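Interleukin 22 (PDB 4O6K) probably acts as a secreted helical cytokine of the IL-10 family that signals in immune defence through cell-surface receptors, as human IL-22 does. Local coordinates at residues P35-D40 and H101-Q106; Y57-V62 and G82-E87; I50-L55 and Q88-H93. One frame throughout, in Å; residues are numbered along the deposited sequence.

Interaction 1: residues P35-D40 and H101-Q106; sequences PYFSHD and HPLVKQ
Pro35 and Leu103 lie at the heart of this contact, their CA atoms 6.3 Å apart. The proline ring is laid against the first turn of helix 102-117: its CG comes within 3.3 Å of the carbonyl O of Leu103, while its CB meets Leu103 CD2 at 4.0 Å. The other leucine methyl, CD1, approaches the far end of Phe37, 3.5 Å from CZ, and sits obliquely to the ring. With chi1 -68° and chi2 176° the two methyls of Leu103 part, CD2 toward Pro35 and CD1 toward Phe37. At the margin Gln106, extended throughout, slides past Pro35 in the opposite direction, its NE2 4.0 Å from the proline CA.

One shell out, the helix start is fixed by His101, the N-cap, whose ND1 accepts from Leu103 N at 3.0 Å; the N-H...ND1 angle is 163°, and the donor is tilted from the imidazole plane. In the 35-40 segment, Ser38 OG caps the helix that follows by accepting from Met41 N. Phe37 also meets the ring of Tyr136 and touches Ile50 and Asn51 of helix 47-62.

The contact packs the extended run before helix 39-42 onto the beginning of helix 102-117. Across these two segments it is held by van der Waals packing, with the polar Leu103 O and Gln106 NE2 touching only carbon atoms of Pro35.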
ATOM      1  N   PRO A  35      -3.475  -2.679  -8.424  1.00 20.23           N
ATOM      2  CA  PRO A  35      -2.999  -2.989  -9.773  1.00 25.06           C
ATOM      3  C   PRO A  35      -1.813  -3.943  -9.697  1.00 18.48           C
ATOM      4  O   PRO A  35      -0.963  -3.787  -8.820  1.00 20.44           O
ATOM      5  CB  PRO A  35      -2.580  -1.624 -10.326  1.00 22.24           C
ATOM      6  CG  PRO A  35      -3.370  -0.636  -9.536  1.00 23.80           C
ATOM      7  CD  PRO A  35      -3.516  -1.230  -8.164  1.00 22.66           C
ATOM      8  N   TYR A  36      -1.756  -4.915 -10.599  1.00 19.86           N
ATOM      9  CA  TYR A  36      -0.684  -5.899 -10.569  1.00 19.21           C
ATOM     10  C   TYR A  36       0.583  -5.365 -11.225  1.00 18.42           C
ATOM     11  O   TYR A  36       0.563  -4.922 -12.373  1.00 25.59           O
ATOM     12  CB  TYR A  36      -1.127  -7.193 -11.256  1.00 21.95           C
ATOM     13  CG  TYR A  36      -0.003  -8.179 -11.488  1.00 19.16           C
ATOM     14  CD1 TYR A  36       0.547  -8.898 -10.434  1.00 21.72           C
ATOM     15  CD2 TYR A  36       0.503  -8.395 -12.763  1.00 24.60           C
ATOM     16  CE1 TYR A  36       1.574  -9.800 -10.645  1.00 21.87           C
ATOM     17  CE2 TYR A  36       1.528  -9.294 -12.984  1.00 22.50           C
ATOM     18  CZ  TYR A  36       2.060  -9.993 -11.921  1.00 21.49           C
ATOM     19  OH  TYR A  36       3.081 -10.890 -12.137  1.00 22.18           O
ATOM     20  N   PHE A  37       1.683  -5.412 -10.482  1.00 21.46           N
ATOM     21  CA  PHE A  37       2.987  -5.045 -11.018  1.00 18.81           C
ATOM     22  C   PHE A  37       3.842  -6.291 -11.190  1.00 19.60           C
ATOM     23  O   PHE A  37       4.171  -6.966 -10.214  1.00 16.73           O
ATOM     24  CB  PHE A  37       3.697  -4.045 -10.104  1.00 16.03           C
ATOM     25  CG  PHE A  37       3.252  -2.622 -10.290  1.00 16.70           C
ATOM     26  CD1 PHE A  37       2.037  -2.187  -9.786  1.00 13.60           C
ATOM     27  CD2 PHE A  37       4.056  -1.715 -10.964  1.00 15.79           C
ATOM     28  CE1 PHE A  37       1.630  -0.875  -9.954  1.00 16.95           C
ATOM     29  CE2 PHE A  37       3.655  -0.404 -11.136  1.00 15.88           C
ATOM     30  CZ  PHE A  37       2.441   0.016 -10.630  1.00 19.33           C
ATOM     31  N   SER A  38       4.202  -6.593 -12.432  1.00 17.33           N
ATOM     32  CA  SER A  38       5.093  -7.709 -12.713  1.00 21.22           C
ATOM     33  C   SER A  38       6.525  -7.343 -12.347  1.00 23.39           C
ATOM     34  O   SER A  38       6.815  -6.187 -12.036  1.00 20.00           O
ATOM     35  CB  SER A  38       5.010  -8.112 -14.187  1.00 20.60           C
ATOM     36  OG  SER A  38       5.551  -7.101 -15.019  1.00 17.76           O
ATOM     37  N   HIS A  39       7.410  -8.334 -12.375  1.00 20.16           N
ATOM     38  CA  HIS A  39       8.826  -8.109 -12.108  1.00 21.82           C
ATOM     39  C   HIS A  39       9.406  -7.065 -13.057  1.00 24.20           C
ATOM     40  O   HIS A  39      10.157  -6.183 -12.640  1.00 26.65           O
ATOM     41  CB  HIS A  39       9.611  -9.416 -12.226  1.00 31.00           C
ATOM     42  CG  HIS A  39      11.094  -9.233 -12.177  1.00 26.08           C
ATOM     43  ND1 HIS A  39      11.805  -9.214 -10.996  1.00 27.23           N
ATOM     44  CD2 HIS A  39      12.004  -9.056 -13.164  1.00 29.38           C
ATOM     45  CE1 HIS A  39      13.087  -9.035 -11.257  1.00 32.34           C
ATOM     46  NE2 HIS A  39      13.236  -8.935 -12.567  1.00 27.99           N
ATOM     47  N   ASP A  40       9.053  -7.174 -14.333  1.00 22.09           N
ATOM     48  CA  ASP A  40       9.511  -6.228 -15.342  1.00 24.06           C
ATOM     49  C   ASP A  40       8.982  -4.822 -15.080  1.00 22.79           C
ATOM     50  O   ASP A  40       9.712  -3.839 -15.206  1.00 24.06           O
ATOM     51  CB  ASP A  40       9.088  -6.693 -16.738  1.00 26.83           C
ATOM     52  CG  ASP A  40       9.935  -7.840 -17.252  1.00 28.68           C
ATOM     53  OD1 ASP A  40      10.944  -8.204 -16.646  1.00 30.63           O
ATOM     54  OD2 ASP A  40       9.528  -8.418 -18.376  1.00 26.48           O
ATOM     55  N   HIS A 101      -1.620   9.336 -13.215  1.00 36.27           N
ATOM     56  CA  HIS A 101      -1.288   8.044 -13.809  1.00 32.55           C
ATOM     57  C   HIS A 101      -2.491   7.096 -13.777  1.00 29.68           C
ATOM     58  O   HIS A 101      -3.232   7.064 -12.793  1.00 30.17           O
ATOM     59  CB  HIS A 101      -0.090   7.410 -13.097  1.00 29.93           C
ATOM     60  CG  HIS A 101       0.517   6.267 -13.849  1.00 28.17           C
ATOM     61  ND1 HIS A 101       0.009   4.987 -13.796  1.00 25.69           N
ATOM     62  CD2 HIS A 101       1.575   6.216 -14.692  1.00 27.18           C
ATOM     63  CE1 HIS A 101       0.736   4.194 -14.562  1.00 28.31           C
ATOM     64  NE2 HIS A 101       1.693   4.916 -15.119  1.00 30.23           N
ATOM     65  N   PRO A 102      -2.688   6.322 -14.859  1.00 31.94           N
ATOM     66  CA  PRO A 102      -3.813   5.386 -15.006  1.00 32.03           C
ATOM     67  C   PRO A 102      -3.920   4.331 -13.902  1.00 26.09           C
ATOM     68  O   PRO A 102      -5.029   3.975 -13.506  1.00 23.26           O
ATOM     69  CB  PRO A 102      -3.526   4.696 -16.343  1.00 32.46           C
ATOM     70  CG  PRO A 102      -2.653   5.615 -17.087  1.00 37.71           C
ATOM     71  CD  PRO A 102      -1.909   6.460 -16.103  1.00 32.51           C
ATOM     72  N   LEU A 103      -2.784   3.844 -13.414  1.00 23.06           N
ATOM     73  CA  LEU A 103      -2.777   2.774 -12.420  1.00 24.14           C
ATOM     74  C   LEU A 103      -3.224   3.245 -11.039  1.00 23.41           C
ATOM     75  O   LEU A 103      -3.880   2.502 -10.309  1.00 24.31           O
ATOM     76  CB  LEU A 103      -1.387   2.139 -12.333  1.00 22.06           C
ATOM     77  CG  LEU A 103      -0.961   1.349 -13.575  1.00 28.58           C
ATOM     78  CD1 LEU A 103       0.467   0.846 -13.440  1.00 20.57           C
ATOM     79  CD2 LEU A 103      -1.918   0.195 -13.836  1.00 26.19           C
ATOM     80  N   VAL A 104      -2.931   4.480 -10.685  1.00 23.33           N
ATOM     81  CA  VAL A 104      -3.359   5.043  -9.459  1.00 24.01           C
ATOM     82  C   VAL A 104      -4.860   5.214  -9.518  1.00 22.47           C
ATOM     83  O   VAL A 104      -5.514   4.843  -8.648  1.00 21.28           O
ATOM     84  CB  VAL A 104      -2.672   6.377  -9.166  1.00 21.92           C
ATOM     85  CG1 VAL A 104      -3.186   7.012  -7.917  1.00 19.06           C
ATOM     86  CG2 VAL A 104      -1.190   6.209  -9.096  1.00 23.02           C
ATOM     87  N   LYS A 105      -5.371   5.759 -10.596  1.00 26.26           N
ATOM     88  CA  LYS A 105      -6.809   5.897 -10.771  1.00 24.90           C
ATOM     89  C   LYS A 105      -7.508   4.539 -10.740  1.00 23.43           C
ATOM     90  O   LYS A 105      -8.563   4.410 -10.210  1.00 22.38           O
ATOM     91  CB  LYS A 105      -7.140   6.654 -12.038  1.00 27.93           C
ATOM     92  CG  LYS A 105      -7.143   8.151 -11.878  1.00 29.48           C
ATOM     93  CD  LYS A 105      -6.925   8.838 -13.180  1.00 32.03           C
ATOM     94  CE  LYS A 105      -5.570   8.458 -13.701  1.00 40.17           C
ATOM     95  NZ  LYS A 105      -4.534   9.494 -13.623  1.00 33.66           N
ATOM     96  N   GLN A 106      -6.867   3.539 -11.290  1.00 22.69           N
ATOM     97  CA  GLN A 106      -7.455   2.200 -11.304  1.00 26.51           C
ATOM     98  C   GLN A 106      -7.748   1.669  -9.930  1.00 24.22           C
ATOM     99  O   GLN A 106      -8.824   1.184  -9.658  1.00 26.14           O
ATOM    100  CB  GLN A 106      -6.587   1.210 -12.046  1.00 22.71           C
ATOM    101  CG  GLN A 106      -7.192  -0.166 -12.149  1.00 25.25           C
ATOM    102  CD  GLN A 106      -6.256  -1.170 -12.790  1.00 25.33           C
ATOM    103  OE1 GLN A 106      -5.679  -0.903 -13.783  1.00 31.49           O
ATOM    104  NE2 GLN A 106      -6.099  -2.296 -12.191  1.00 30.40           N
TER

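Interaction 2: residues Y57-V62 and G82-E87; sequences YYVNHV and GLHRVE
Val59 overlaps the helix turn at Leu83 and His84, pressing its two methyls against main chain and CB atoms rather than against the ends of side chains. CG2 lies 4.0 Å from the backbone N of His84 and 4.2 Å from Leu83 CB. The second branch, CG1, stands anti to the valine's own N (chi1 172°) and reaches His84 CB at 4.2 Å, meeting the imidazole obliquely. The CA atoms of Val59 and His84 are only 6.4 Å apart, and Val59 supplies most of its own helix's share of the contact between the two helices, which run in opposite directions. His84 edges the exposed side of the contact, whereas Leu83 marks its buried side. The contact is small, 141 Å² in all, and van der Waals in character.

Leu83 turns inward to Thr130 and Tyr134 of helix 130-140, and it also meets Leu55, one turn earlier on helix 47-62. Tyr58, next to Val59, extends into the interior, where its ring meets Phe107 and its OH is hydrogen-bonded to Ala126 O. The last turns of helix 47-62 are therefore bordered by helix 76-93 at Val59, by helix 102-117 at Tyr57 and Val62, and by helix 130-140 at Tyr58.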
ATOM      1  N   TYR A  57      -2.791   7.027  -0.684  1.00 14.16           N
ATOM      2  CA  TYR A  57      -4.218   6.745  -0.632  1.00 17.92           C
ATOM      3  C   TYR A  57      -4.534   5.718   0.449  1.00 19.65           C
ATOM      4  O   TYR A  57      -5.556   5.814   1.129  1.00 19.52           O
ATOM      5  CB  TYR A  57      -4.717   6.259  -1.993  1.00 21.90           C
ATOM      6  CG  TYR A  57      -6.215   6.356  -2.161  1.00 22.24           C
ATOM      7  CD1 TYR A  57      -6.807   7.535  -2.598  1.00 24.23           C
ATOM      8  CD2 TYR A  57      -7.038   5.275  -1.880  1.00 21.05           C
ATOM      9  CE1 TYR A  57      -8.176   7.634  -2.753  1.00 25.73           C
ATOM     10  CE2 TYR A  57      -8.410   5.364  -2.032  1.00 20.73           C
ATOM     11  CZ  TYR A  57      -8.974   6.546  -2.469  1.00 27.06           C
ATOM     12  OH  TYR A  57     -10.339   6.643  -2.622  1.00 30.84           O
ATOM     13  N   TYR A  58      -3.650   4.733   0.594  1.00 15.41           N
ATOM     14  CA  TYR A  58      -3.779   3.713   1.630  1.00 15.97           C
ATOM     15  C   TYR A  58      -3.788   4.319   3.029  1.00 16.39           C
ATOM     16  O   TYR A  58      -4.614   3.958   3.867  1.00 15.48           O
ATOM     17  CB  TYR A  58      -2.643   2.693   1.520  1.00 14.09           C
ATOM     18  CG  TYR A  58      -3.053   1.362   0.934  1.00 15.43           C
ATOM     19  CD1 TYR A  58      -3.236   1.207  -0.434  1.00 18.96           C
ATOM     20  CD2 TYR A  58      -3.253   0.257   1.751  1.00 16.71           C
ATOM     21  CE1 TYR A  58      -3.609  -0.012  -0.970  1.00 18.84           C
ATOM     22  CE2 TYR A  58      -3.625  -0.964   1.225  1.00 15.68           C
ATOM     23  CZ  TYR A  58      -3.803  -1.094  -0.135  1.00 17.51           C
ATOM     24  OH  TYR A  58      -4.175  -2.309  -0.662  1.00 15.79           O
ATOM     25  N   VAL A  59      -2.860   5.238   3.274  1.00 17.68           N
ATOM     26  CA  VAL A  59      -2.734   5.878   4.578  1.00 19.55           C
ATOM     27  C   VAL A  59      -3.980   6.697   4.905  1.00 19.41           C
ATOM     28  O   VAL A  59      -4.459   6.692   6.039  1.00 20.18           O
ATOM     29  CB  VAL A  59      -1.487   6.786   4.632  1.00 12.82           C
ATOM     30  CG1 VAL A  59      -1.464   7.599   5.918  1.00 18.43           C
ATOM     31  CG2 VAL A  59      -0.220   5.952   4.508  1.00 21.13           C
ATOM     32  N   ASN A  60      -4.509   7.386   3.900  1.00 17.77           N
ATOM     33  CA  ASN A  60      -5.680   8.235   4.083  1.00 19.96           C
ATOM     34  C   ASN A  60      -7.001   7.471   4.179  1.00 20.74           C
ATOM     35  O   ASN A  60      -7.894   7.871   4.925  1.00 22.40           O
ATOM     36  CB  ASN A  60      -5.766   9.258   2.946  1.00 21.91           C
ATOM     37  CG  ASN A  60      -4.712  10.341   3.058  1.00 26.75           C
ATOM     38  OD1 ASN A  60      -4.290  10.703   4.156  1.00 34.67           O
ATOM     39  ND2 ASN A  60      -4.278  10.865   1.917  1.00 20.90           N
ATOM     40  N   HIS A  61      -7.130   6.377   3.434  1.00 18.98           N
ATOM     41  CA  HIS A  61      -8.422   5.704   3.316  1.00 18.05           C
ATOM     42  C   HIS A  61      -8.461   4.298   3.907  1.00 21.04           C
ATOM     43  O   HIS A  61      -9.331   3.985   4.719  1.00 24.46           O
ATOM     44  CB  HIS A  61      -8.842   5.625   1.846  1.00 18.85           C
ATOM     45  CG  HIS A  61      -9.213   6.945   1.247  1.00 21.20           C
ATOM     46  ND1 HIS A  61      -8.275   7.850   0.799  1.00 21.58           N
ATOM     47  CD2 HIS A  61     -10.423   7.506   1.010  1.00 17.79           C
ATOM     48  CE1 HIS A  61      -8.891   8.915   0.317  1.00 25.03           C
ATOM     49  NE2 HIS A  61     -10.193   8.733   0.433  1.00 23.03           N
ATOM     50  N   VAL A  62      -7.522   3.451   3.499  1.00 20.22           N
ATOM     51  CA  VAL A  62      -7.599   2.035   3.833  1.00 19.79           C
ATOM     52  C   VAL A  62      -7.206   1.739   5.279  1.00 19.51           C
ATOM     53  O   VAL A  62      -7.862   0.949   5.959  1.00 20.63           O
ATOM     54  CB  VAL A  62      -6.701   1.206   2.890  1.00 18.77           C
ATOM     55  CG1 VAL A  62      -6.759  -0.268   3.248  1.00 16.34           C
ATOM     56  CG2 VAL A  62      -7.117   1.422   1.441  1.00 19.73           C
ATOM     57  N   GLY A  82       4.086   4.087  10.335  1.00 21.42           N
ATOM     58  CA  GLY A  82       5.283   3.666   9.631  1.00 23.87           C
ATOM     59  C   GLY A  82       5.166   3.900   8.136  1.00 18.92           C
ATOM     60  O   GLY A  82       6.098   4.394   7.503  1.00 19.82           O
ATOM     61  N   LEU A  83       4.014   3.543   7.575  1.00 18.53           N
ATOM     62  CA  LEU A  83       3.766   3.717   6.148  1.00 17.24           C
ATOM     63  C   LEU A  83       3.704   5.189   5.757  1.00 18.40           C
ATOM     64  O   LEU A  83       4.102   5.560   4.654  1.00 14.39           O
ATOM     65  CB  LEU A  83       2.475   3.008   5.732  1.00 16.71           C
ATOM     66  CG  LEU A  83       2.471   1.481   5.828  1.00 21.81           C
ATOM     67  CD1 LEU A  83       1.426   0.888   4.905  1.00 20.87           C
ATOM     68  CD2 LEU A  83       3.842   0.926   5.495  1.00 19.87           C
ATOM     69  N   HIS A  84       3.191   6.024   6.656  1.00 19.08           N
ATOM     70  CA  HIS A  84       3.162   7.463   6.417  1.00 16.33           C
ATOM     71  C   HIS A  84       4.574   8.025   6.283  1.00 23.48           C
ATOM     72  O   HIS A  84       4.844   8.837   5.399  1.00 17.54           O
ATOM     73  CB  HIS A  84       2.418   8.188   7.539  1.00 22.06           C
ATOM     74  CG  HIS A  84       2.437   9.679   7.404  1.00 25.15           C
ATOM     75  ND1 HIS A  84       1.894  10.335   6.320  1.00 20.77           N
ATOM     76  CD2 HIS A  84       2.943  10.642   8.211  1.00 26.04           C
ATOM     77  CE1 HIS A  84       2.060  11.638   6.468  1.00 23.57           C
ATOM     78  NE2 HIS A  84       2.693  11.851   7.607  1.00 27.96           N
ATOM     79  N   ARG A  85       5.465   7.588   7.168  1.00 17.56           N
ATOM     80  CA  ARG A  85       6.861   8.010   7.131  1.00 20.11           C
ATOM     81  C   ARG A  85       7.516   7.631   5.806  1.00 20.09           C
ATOM     82  O   ARG A  85       8.246   8.426   5.217  1.00 23.12           O
ATOM     83  CB  ARG A  85       7.637   7.400   8.301  1.00 24.77           C
ATOM     84  CG  ARG A  85       7.211   7.927   9.663  1.00 25.03           C
ATOM     85  CD  ARG A  85       8.113   7.406  10.770  1.00 27.81           C
ATOM     86  NE  ARG A  85       7.673   7.854  12.088  1.00 29.52           N
ATOM     87  CZ  ARG A  85       6.946   7.118  12.923  1.00 29.66           C
ATOM     88  NH1 ARG A  85       6.580   5.890  12.584  1.00 25.85           N
ATOM     89  NH2 ARG A  85       6.589   7.611  14.102  1.00 37.64           N
ATOM     90  N   VAL A  86       7.254   6.410   5.350  1.00 20.08           N
ATOM     91  CA  VAL A  86       7.750   5.944   4.059  1.00 18.65           C
ATOM     92  C   VAL A  86       7.229   6.819   2.920  1.00 17.57           C
ATOM     93  O   VAL A  86       8.000   7.287   2.081  1.00 21.81           O
ATOM     94  CB  VAL A  86       7.348   4.480   3.797  1.00 17.13           C
ATOM     95  CG1 VAL A  86       7.722   4.066   2.380  1.00 15.91           C
ATOM     96  CG2 VAL A  86       7.998   3.559   4.821  1.00 17.96           C
ATOM     97  N   GLU A  87       5.916   7.025   2.901  1.00 15.41           N
ATOM     98  CA  GLU A  87       5.261   7.838   1.881  1.00 19.99           C
ATOM     99  C   GLU A  87       5.827   9.255   1.828  1.00 20.13           C
ATOM    100  O   GLU A  87       6.069   9.793   0.748  1.00 23.74           O
ATOM    101  CB  GLU A  87       3.750   7.876   2.129  1.00 17.50           C
ATOM    102  CG  GLU A  87       2.923   8.434   0.976  1.00 17.06           C
ATOM    103  CD  GLU A  87       2.893   9.951   0.955  1.00 24.52           C
ATOM    104  OE1 GLU A  87       2.814  10.555   2.045  1.00 23.36           O
ATOM    105  OE2 GLU A  87       2.951  10.537  -0.147  1.00 29.41           O
TER

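Interaction 3: residues I50-L55 and Q88-H93; sequences INARIL and QELQNH
Helices 47-62 and 76-93 pass each other antiparallel here, coming closest at Ala52 and Leu90, whose CA atoms are 6.6 Å apart. Two quite different pairs fill the interface. On the buried side the methyl of Ala52 is set against the flank of Leu90, with CB 3.7 Å from the leucine CD1 and 3.9 Å from its CB, so that the small alanine side chain fits against the base and one branch of the leucine.

Toward the outside, Arg53 and Gln91 reach across to each other. Both leave the backbone with CG anti to N, and both bend at CB-CG; for the arginine this bend (chi2 67°) brings a side chain that starts off along the flank of the helix round toward the opposite one. At this more exposed side the outer end of Gln91 approaches one face of the guanidinium, the two planes 23° apart, although which way round the amide lies is uncertain. The guanidinium has a further, long and weak, ion pair with Asp97, just beyond helix 76-93.

The disulfide Cys49-Cys94 joins the same two helices close by, linking the start of one to the residue after the other. On the remaining sides of helix 47-62, Ile50 and Ile54 pack on Val104 of helix 102-117, while Asn51 and Leu55 touch Leu137 of helix 130-140, leaving Ala52 to face helix 76-93 within the all-helical bundle.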
ATOM      1  N   ILE A  50       4.753   5.769  -8.488  1.00 15.79           N
ATOM      2  CA  ILE A  50       3.380   5.358  -8.768  1.00 13.95           C
ATOM      3  C   ILE A  50       2.789   4.623  -7.569  1.00 12.51           C
ATOM      4  O   ILE A  50       1.689   4.939  -7.115  1.00 15.44           O
ATOM      5  CB  ILE A  50       3.290   4.453 -10.013  1.00 16.74           C
ATOM      6  CG1 ILE A  50       3.523   5.267 -11.286  1.00 18.12           C
ATOM      7  CG2 ILE A  50       1.929   3.783 -10.086  1.00 13.24           C
ATOM      8  CD1 ILE A  50       3.721   4.421 -12.525  1.00 19.41           C
ATOM      9  N   ASN A  51       3.532   3.652  -7.051  1.00 14.85           N
ATOM     10  CA  ASN A  51       3.085   2.893  -5.892  1.00 16.27           C
ATOM     11  C   ASN A  51       3.089   3.744  -4.628  1.00 16.24           C
ATOM     12  O   ASN A  51       2.297   3.518  -3.714  1.00 16.49           O
ATOM     13  CB  ASN A  51       3.958   1.651  -5.694  1.00 10.37           C
ATOM     14  CG  ASN A  51       3.646   0.554  -6.693  1.00 15.90           C
ATOM     15  OD1 ASN A  51       2.571  -0.044  -6.658  1.00 10.09           O
ATOM     16  ND2 ASN A  51       4.588   0.281  -7.588  1.00 13.56           N
ATOM     17  N   ALA A  52       3.985   4.726  -4.582  1.00 15.40           N
ATOM     18  CA  ALA A  52       4.054   5.650  -3.457  1.00 17.14           C
ATOM     19  C   ALA A  52       2.798   6.508  -3.373  1.00 16.75           C
ATOM     20  O   ALA A  52       2.378   6.911  -2.289  1.00 16.68           O
ATOM     21  CB  ALA A  52       5.287   6.532  -3.570  1.00 17.57           C
ATOM     22  N   ARG A  53       2.202   6.783  -4.527  1.00 13.88           N
ATOM     23  CA  ARG A  53       0.994   7.590  -4.578  1.00 15.73           C
ATOM     24  C   ARG A  53      -0.186   6.747  -4.107  1.00 18.53           C
ATOM     25  O   ARG A  53      -1.110   7.248  -3.463  1.00 15.47           O
ATOM     26  CB  ARG A  53       0.754   8.118  -5.993  1.00 21.29           C
ATOM     27  CG  ARG A  53      -0.112   9.357  -6.027  1.00 25.57           C
ATOM     28  CD  ARG A  53       0.677  10.480  -5.369  1.00 31.73           C
ATOM     29  NE  ARG A  53      -0.128  11.626  -4.970  1.00 43.58           N
ATOM     30  CZ  ARG A  53       0.349  12.864  -4.892  1.00 39.05           C
ATOM     31  NH1 ARG A  53       1.621  13.101  -5.184  1.00 36.25           N
ATOM     32  NH2 ARG A  53      -0.439  13.864  -4.518  1.00 44.32           N
ATOM     33  N   ILE A  54      -0.149   5.464  -4.453  1.00 14.48           N
ATOM     34  CA  ILE A  54      -1.135   4.499  -3.979  1.00 15.98           C
ATOM     35  C   ILE A  54      -1.003   4.310  -2.468  1.00 15.18           C
ATOM     36  O   ILE A  54      -2.000   4.170  -1.756  1.00 14.24           O
ATOM     37  CB  ILE A  54      -0.976   3.139  -4.695  1.00 16.87           C
ATOM     38  CG1 ILE A  54      -1.285   3.285  -6.188  1.00 13.95           C
ATOM     39  CG2 ILE A  54      -1.878   2.086  -4.071  1.00 17.14           C
ATOM     40  CD1 ILE A  54      -1.055   2.016  -6.988  1.00 18.35           C
ATOM     41  N   LEU A  55       0.237   4.327  -1.987  1.00 14.87           N
ATOM     42  CA  LEU A  55       0.520   4.221  -0.558  1.00 14.99           C
ATOM     43  C   LEU A  55      -0.119   5.389   0.184  1.00 14.34           C
ATOM     44  O   LEU A  55      -0.666   5.223   1.275  1.00 12.89           O
ATOM     45  CB  LEU A  55       2.026   4.184  -0.300  1.00 10.15           C
ATOM     46  CG  LEU A  55       2.432   4.076   1.170  1.00 16.19           C
ATOM     47  CD1 LEU A  55       1.844   2.819   1.794  1.00 15.67           C
ATOM     48  CD2 LEU A  55       3.945   4.095   1.316  1.00 14.43           C
ATOM     49  N   GLN A  88       6.029   9.857   2.995  1.00 19.18           N
ATOM     50  CA  GLN A  88       6.549  11.219   3.073  1.00 25.08           C
ATOM     51  C   GLN A  88       7.950  11.335   2.477  1.00 25.50           C
ATOM     52  O   GLN A  88       8.243  12.287   1.753  1.00 23.94           O
ATOM     53  CB  GLN A  88       6.549  11.708   4.522  1.00 22.70           C
ATOM     54  CG  GLN A  88       5.171  12.113   5.021  1.00 23.73           C
ATOM     55  CD  GLN A  88       4.556  13.219   4.180  1.00 31.99           C
ATOM     56  OE1 GLN A  88       3.559  13.010   3.487  1.00 32.90           O
ATOM     57  NE2 GLN A  88       5.151  14.404   4.237  1.00 31.52           N
ATOM     58  N   GLU A  89       8.814  10.373   2.786  1.00 18.35           N
ATOM     59  CA  GLU A  89      10.168  10.379   2.240  1.00 23.70           C
ATOM     60  C   GLU A  89      10.163  10.163   0.730  1.00 24.65           C
ATOM     61  O   GLU A  89      10.898  10.830  -0.001  1.00 21.18           O
ATOM     62  CB  GLU A  89      11.033   9.306   2.899  1.00 24.08           C
ATOM     63  CG  GLU A  89      12.471   9.304   2.392  1.00 26.54           C
ATOM     64  CD  GLU A  89      13.385   8.408   3.202  1.00 29.77           C
ATOM     65  OE1 GLU A  89      12.915   7.818   4.197  1.00 26.43           O
ATOM     66  OE2 GLU A  89      14.577   8.299   2.843  1.00 35.07           O
ATOM     67  N   LEU A  90       9.335   9.231   0.266  1.00 17.35           N
ATOM     68  CA  LEU A  90       9.231   8.961  -1.163  1.00 22.66           C
ATOM     69  C   LEU A  90       8.686  10.168  -1.916  1.00 24.51           C
ATOM     70  O   LEU A  90       9.191  10.521  -2.979  1.00 23.44           O
ATOM     71  CB  LEU A  90       8.349   7.737  -1.418  1.00 17.58           C
ATOM     72  CG  LEU A  90       8.965   6.393  -1.035  1.00 20.99           C
ATOM     73  CD1 LEU A  90       8.013   5.258  -1.357  1.00 18.12           C
ATOM     74  CD2 LEU A  90      10.286   6.211  -1.765  1.00 20.76           C
ATOM     75  N   GLN A  91       7.671  10.809  -1.351  1.00 24.29           N
ATOM     76  CA  GLN A  91       7.060  11.974  -1.978  1.00 31.83           C
ATOM     77  C   GLN A  91       8.026  13.154  -2.095  1.00 33.20           C
ATOM     78  O   GLN A  91       7.906  13.972  -3.008  1.00 33.30           O
ATOM     79  CB  GLN A  91       5.788  12.358  -1.213  1.00 26.71           C
ATOM     80  CG  GLN A  91       5.209  13.730  -1.518  1.00 37.85           C
ATOM     81  CD  GLN A  91       3.698  13.721  -1.584  1.00 41.65           C
ATOM     82  OE1 GLN A  91       3.087  12.753  -2.047  1.00 47.35           O
ATOM     83  NE2 GLN A  91       3.081  14.750  -1.017  1.00 47.65           N
ATOM     84  N   ASN A  92       8.990  13.236  -1.180  1.00 33.86           N
ATOM     85  CA  ASN A  92      10.013  14.284  -1.232  1.00 36.41           C
ATOM     86  C   ASN A  92      10.926  14.143  -2.459  1.00 36.78           C
ATOM     87  O   ASN A  92      11.470  15.128  -2.959  1.00 31.95           O
ATOM     88  CB  ASN A  92      10.848  14.269   0.047  1.00 35.53           C
ATOM     89  CG  ASN A  92      11.665  15.534   0.226  1.00 43.49           C
ATOM     90  OD1 ASN A  92      11.243  16.621  -0.167  1.00 40.62           O
ATOM     91  ND2 ASN A  92      12.847  15.395   0.815  1.00 47.70           N
ATOM     92  N   HIS A  93      11.092  12.905  -2.921  1.00 36.86           N
ATOM     93  CA  HIS A  93      11.920  12.569  -4.085  1.00 38.52           C
ATOM     94  C   HIS A  93      11.116  12.239  -5.340  1.00 33.31           C
ATOM     95  O   HIS A  93      11.684  12.024  -6.414  1.00 35.04           O
ATOM     96  CB  HIS A  93      12.853  11.411  -3.731  1.00 39.80           C
ATOM     97  CG  HIS A  93      13.994  11.817  -2.855  1.00 45.09           C
ATOM     98  ND1 HIS A  93      14.714  12.970  -3.073  1.00 56.84           N
ATOM     99  CD2 HIS A  93      14.495  11.272  -1.720  1.00 53.17           C
ATOM    100  CE1 HIS A  93      15.645  13.092  -2.144  1.00 55.53           C
ATOM    101  NE2 HIS A  93      15.529  12.077  -1.307  1.00 53.52           N
TER

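How the interactions relate
From the N terminus, the run at 35-40 opens the longest loop, which interaction 1 closes on reaching the start of helix 102-117. Within that span helix 47-62 runs one way and helix 76-93 returns antiparallel to it, giving a hairpin: interaction 3 closes the outer part and interaction 2 the inner part near the turn, so the three enclose one another without crossing. Interactions 2 and 3 are successive portions of one helix-helix interface, bridged by Leu55 against Leu83, Val86 and Glu87. Interaction 1, about 18 Å from interaction 2 between centres, touches interaction 3 directly where Phe37, His101 and Val104 meet Ile50, joining the hairpin to helix 102-117.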